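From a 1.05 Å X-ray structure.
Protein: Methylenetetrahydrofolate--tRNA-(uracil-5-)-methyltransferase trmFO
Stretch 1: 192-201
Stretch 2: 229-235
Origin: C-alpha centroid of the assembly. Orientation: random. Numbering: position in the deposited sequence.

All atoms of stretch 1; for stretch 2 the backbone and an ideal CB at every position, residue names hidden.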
# COMPACT_ATOMS: atom_id res chain seq x y z
N THR A 192 -1.18 7.65 32.55
CA THR A 192 -1.74 8.40 33.66
C THR A 192 -2.46 9.62 33.11
O THR A 192 -2.34 9.96 31.94
CB THR A 192 -0.65 8.92 34.60
OG1 THR A 192 0.21 9.81 33.87
CG2 THR A 192 0.17 7.77 35.18
N GLU A 193 -3.21 10.29 33.98
CA GLU A 193 -3.87 11.53 33.61
C GLU A 193 -2.88 12.59 33.11
O GLU A 193 -3.16 13.28 32.14
CB GLU A 193 -4.68 12.07 34.79
CG GLU A 193 -5.62 13.23 34.47
CD GLU A 193 -6.50 13.62 35.65
OE1 GLU A 193 -6.30 13.06 36.75
OE2 GLU A 193 -7.38 14.48 35.48
N GLU A 194 -1.72 12.72 33.76
CA GLU A 194 -0.73 13.70 33.30
C GLU A 194 -0.16 13.34 31.93
O GLU A 194 0.04 14.21 31.09
CB GLU A 194 0.40 13.88 34.31
CG GLU A 194 1.64 14.60 33.76
CD GLU A 194 1.37 16.02 33.27
OE1 GLU A 194 0.30 16.58 33.59
OE2 GLU A 194 2.24 16.58 32.57
N GLU A 195 0.09 12.06 31.70
CA GLU A 195 0.58 11.64 30.39
C GLU A 195 -0.48 11.88 29.32
O GLU A 195 -0.15 12.31 28.20
CB GLU A 195 0.99 10.17 30.42
CG GLU A 195 2.26 9.95 31.23
CD GLU A 195 2.56 8.49 31.50
OE1 GLU A 195 1.62 7.69 31.65
OE2 GLU A 195 3.76 8.15 31.60
N TYR A 196 -1.74 11.62 29.64
CA TYR A 196 -2.82 11.92 28.71
C TYR A 196 -2.89 13.41 28.41
O TYR A 196 -3.02 13.82 27.26
CB TYR A 196 -4.16 11.42 29.23
CG TYR A 196 -5.30 11.90 28.36
CD1 TYR A 196 -5.51 11.34 27.11
CD2 TYR A 196 -6.13 12.93 28.77
CE1 TYR A 196 -6.53 11.79 26.30
CE2 TYR A 196 -7.16 13.39 27.96
CZ TYR A 196 -7.35 12.81 26.73
OH TYR A 196 -8.36 13.25 25.90
N ARG A 197 -2.80 14.24 29.45
CA ARG A 197 -2.86 15.68 29.25
C ARG A 197 -1.76 16.19 28.31
O ARG A 197 -2.03 17.00 27.42
CB ARG A 197 -2.86 16.42 30.60
CG ARG A 197 -4.03 16.02 31.51
CD ARG A 197 -4.22 16.99 32.68
NE ARG A 197 -5.12 18.09 32.35
CZ ARG A 197 -6.38 18.19 32.77
NH1 ARG A 197 -6.90 17.25 33.55
NH2 ARG A 197 -7.12 19.23 32.40
N ARG A 198 -0.53 15.72 28.50
CA ARG A 198 0.59 16.10 27.62
C ARG A 198 0.29 15.69 26.17
O ARG A 198 0.49 16.46 25.24
CB ARG A 198 1.91 15.46 28.09
CG ARG A 198 3.14 15.76 27.19
CD ARG A 198 4.34 14.83 27.49
NE ARG A 198 5.49 15.12 26.63
CZ ARG A 198 6.42 14.22 26.29
NH1 ARG A 198 6.33 12.97 26.73
NH2 ARG A 198 7.42 14.56 25.50
N PHE A 199 -0.19 14.46 26.00
CA PHE A 199 -0.47 13.90 24.69
C PHE A 199 -1.60 14.67 24.00
O PHE A 199 -1.50 15.06 22.84
CB PHE A 199 -0.83 12.42 24.85
CG PHE A 199 -1.01 11.69 23.56
CD1 PHE A 199 0.07 11.37 22.76
CD2 PHE A 199 -2.27 11.29 23.15
CE1 PHE A 199 -0.09 10.68 21.58
CE2 PHE A 199 -2.44 10.60 21.97
CZ PHE A 199 -1.35 10.29 21.18
N HIS A 200 -2.68 14.90 24.74
CA HIS A 200 -3.82 15.64 24.21
C HIS A 200 -3.41 17.05 23.79
O HIS A 200 -3.79 17.51 22.71
CB HIS A 200 -4.95 15.69 25.23
CG HIS A 200 -6.11 16.54 24.81
ND1 HIS A 200 -6.35 17.79 25.33
CD2 HIS A 200 -7.08 16.32 23.89
CE1 HIS A 200 -7.42 18.31 24.76
NE2 HIS A 200 -7.88 17.44 23.88
N GLN A 201 -2.63 17.73 24.62
CA GLN A 201 -2.15 19.06 24.27
C GLN A 201 -1.29 19.04 23.01
O GLN A 201 -1.41 19.92 22.15
CB GLN A 201 -1.35 19.66 25.44
CG GLN A 201 -2.21 20.17 26.58
CD GLN A 201 -3.15 21.28 26.14
OE1 GLN A 201 -2.75 22.20 25.44
NE2 GLN A 201 -4.41 21.18 26.56
N UNK A 229 -10.60 14.89 16.95
CA UNK A 229 -11.25 14.49 18.20
C UNK A 229 -10.66 15.27 19.37
O UNK A 229 -11.39 15.75 20.24
CB UNK A 229 -11.10 12.99 18.43
N UNK A 230 -9.34 15.42 19.39
CA UNK A 230 -8.68 16.18 20.44
C UNK A 230 -9.21 17.61 20.49
O UNK A 230 -9.48 18.15 21.57
CB UNK A 230 -7.17 16.18 20.22
N UNK A 231 -9.36 18.23 19.32
CA UNK A 231 -9.82 19.61 19.26
C UNK A 231 -11.27 19.76 19.70
O UNK A 231 -11.69 20.83 20.12
CB UNK A 231 -9.65 20.15 17.84
N UNK A 232 -12.04 18.67 19.62
CA UNK A 232 -13.44 18.73 19.98
C UNK A 232 -13.66 18.58 21.49
O UNK A 232 -14.78 18.70 21.98
CB UNK A 232 -14.21 17.64 19.23
N UNK A 233 -12.57 18.37 22.24
CA UNK A 233 -12.62 18.42 23.69
C UNK A 233 -11.75 17.41 24.42
O UNK A 233 -11.47 16.34 23.91
CB UNK A 233 -14.07 18.23 24.14
N UNK A 234 -11.34 17.78 25.63
CA UNK A 234 -10.54 16.93 26.50
C UNK A 234 -11.14 15.53 26.69
O UNK A 234 -10.42 14.54 26.75
CB UNK A 234 -10.37 17.61 27.86
N UNK A 235 -12.47 15.45 26.78
CA UNK A 235 -13.11 14.17 27.06
C UNK A 235 -13.14 13.21 25.88
O UNK A 235 -13.27 12.00 26.06
CB UNK A 235 -14.54 14.42 27.54

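Stretch 1 offers one helical face to its partner, carrying Glu-193, Tyr-196, Arg-197 and His-200 at successive steps, so the rules of the contact are those four side chains and the backbone that passes them.

Position 229 is helical, its CA-to-CB bond points sideways, and nothing of stretch 1 lies within 5.5 Å of the ideal CB. The contact sets no demand here, and any helix-compatible side chain would do. The deposited residue is Leu-229, which makes no contact with stretch 1.

Position 230 is different. Its CA-to-CB bond points toward stretch 1, the ideal CB sits 3.7 Å from His-200 CD2, and its CA is 6.2 Å from the CA of His-200. With the imidazole already so near the CB, a small side chain is the natural fit, alanine first, perhaps serine. It is Ala-230, whose CB packs at 3.7 Å against His-200 CD2. Its carbonyl matters as much: His-200 NE2 donates a hydrogen bond to Ala-230 O (2.9 Å, N-H...O angle 150°), with the oxygen near the plane of the ring at its edge. Because the acceptor belongs to the backbone, that bond depends on the path of the chain rather than on a particular side chain.

Positions 231 and 232 point away from stretch 1 into space it leaves empty, and long polar residues suit both. They are Arg-231 and Arg-232; the guanidinium of Arg-231 is hydrogen-bonded elsewhere in the structure.

At 233 the backbone decides. Phi is 143° and psi 152°, where a CB would be jammed against the carbonyl O of the residue before, so glycine is called for whatever stretch 1 offers. Gly-233 leaves the helix with positive phi, its N still bonded to Ala-230 O (3.2 Å). Its carbonyl accepts from water 1 (Gly-233 O to the water O, 2.7 Å), which also donates to Tyr-196 OH (water O to OH, 3.0 Å) and so bridges the two stretches.

Position 234 carries the richest site. The CB points sideways, yet its ideal position is 4.3 Å from His-200 CE1 and 5.2 Å from Tyr-196 OH, and a side chain reaching along the helix would pass Tyr-196 on its way to Glu-193 and Arg-197. A long or flat residue suits this: an aromatic, or perhaps methionine. The answer is Tyr-234, chi1 t. The edge of Tyr-196 meets its ring face (centroids 5.1 Å apart, planes at 79°; CE2 to CE2, 3.6 Å), while its own edge turns to the face of His-200. Its CA also lies over that imidazole, 4.1 Å from the centroid, and its O accepts from Tyr-196 OH at 2.6 Å. The phenol OH ends 3.6 Å from Glu-193 CG and over a face of the Arg-197 guanidinium, 3.0 Å from NH1, at an angle too poor for a hydrogen bond.

Position 235 points away again, and a polar residue is at ease; it is Gln-235.

Stretch 2 229-235: LARRGYQ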
# COMPACT_ATOMS: atom_id res chain seq x y z
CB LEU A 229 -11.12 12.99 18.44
CG LEU A 229 -11.91 12.05 17.53
CD1 LEU A 229 -11.57 10.60 17.83
CD2 LEU A 229 -13.41 12.30 17.65
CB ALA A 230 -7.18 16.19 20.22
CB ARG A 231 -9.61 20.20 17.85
CG ARG A 231 -8.15 20.51 17.55
CD ARG A 231 -7.97 21.31 16.27
NE ARG A 231 -6.56 21.61 16.02
CZ ARG A 231 -6.09 22.15 14.90
NH1 ARG A 231 -6.91 22.46 13.91
NH2 ARG A 231 -4.79 22.38 14.77
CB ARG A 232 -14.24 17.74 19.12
CG ARG A 232 -14.16 18.15 17.63
CD ARG A 232 -14.88 17.24 16.63
NE ARG A 232 -14.60 17.70 15.26
CZ ARG A 232 -15.16 17.20 14.16
NH1 ARG A 232 -16.05 16.22 14.23
NH2 ARG A 232 -14.82 17.69 12.97
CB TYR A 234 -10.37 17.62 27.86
CG TYR A 234 -9.50 16.89 28.87
CD1 TYR A 234 -10.06 16.05 29.82
CD2 TYR A 234 -8.13 17.09 28.89
CE1 TYR A 234 -9.27 15.40 30.75
CE2 TYR A 234 -7.33 16.44 29.82
CZ TYR A 234 -7.90 15.60 30.75
OH TYR A 234 -7.11 14.96 31.68
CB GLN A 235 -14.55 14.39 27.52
CG GLN A 235 -14.70 15.08 28.85
CD GLN A 235 -16.14 15.09 29.30
OE1 GLN A 235 -16.97 15.83 28.77
NE2 GLN A 235 -16.46 14.24 30.27
O HOH W 1 -9.74 14.34 23.50
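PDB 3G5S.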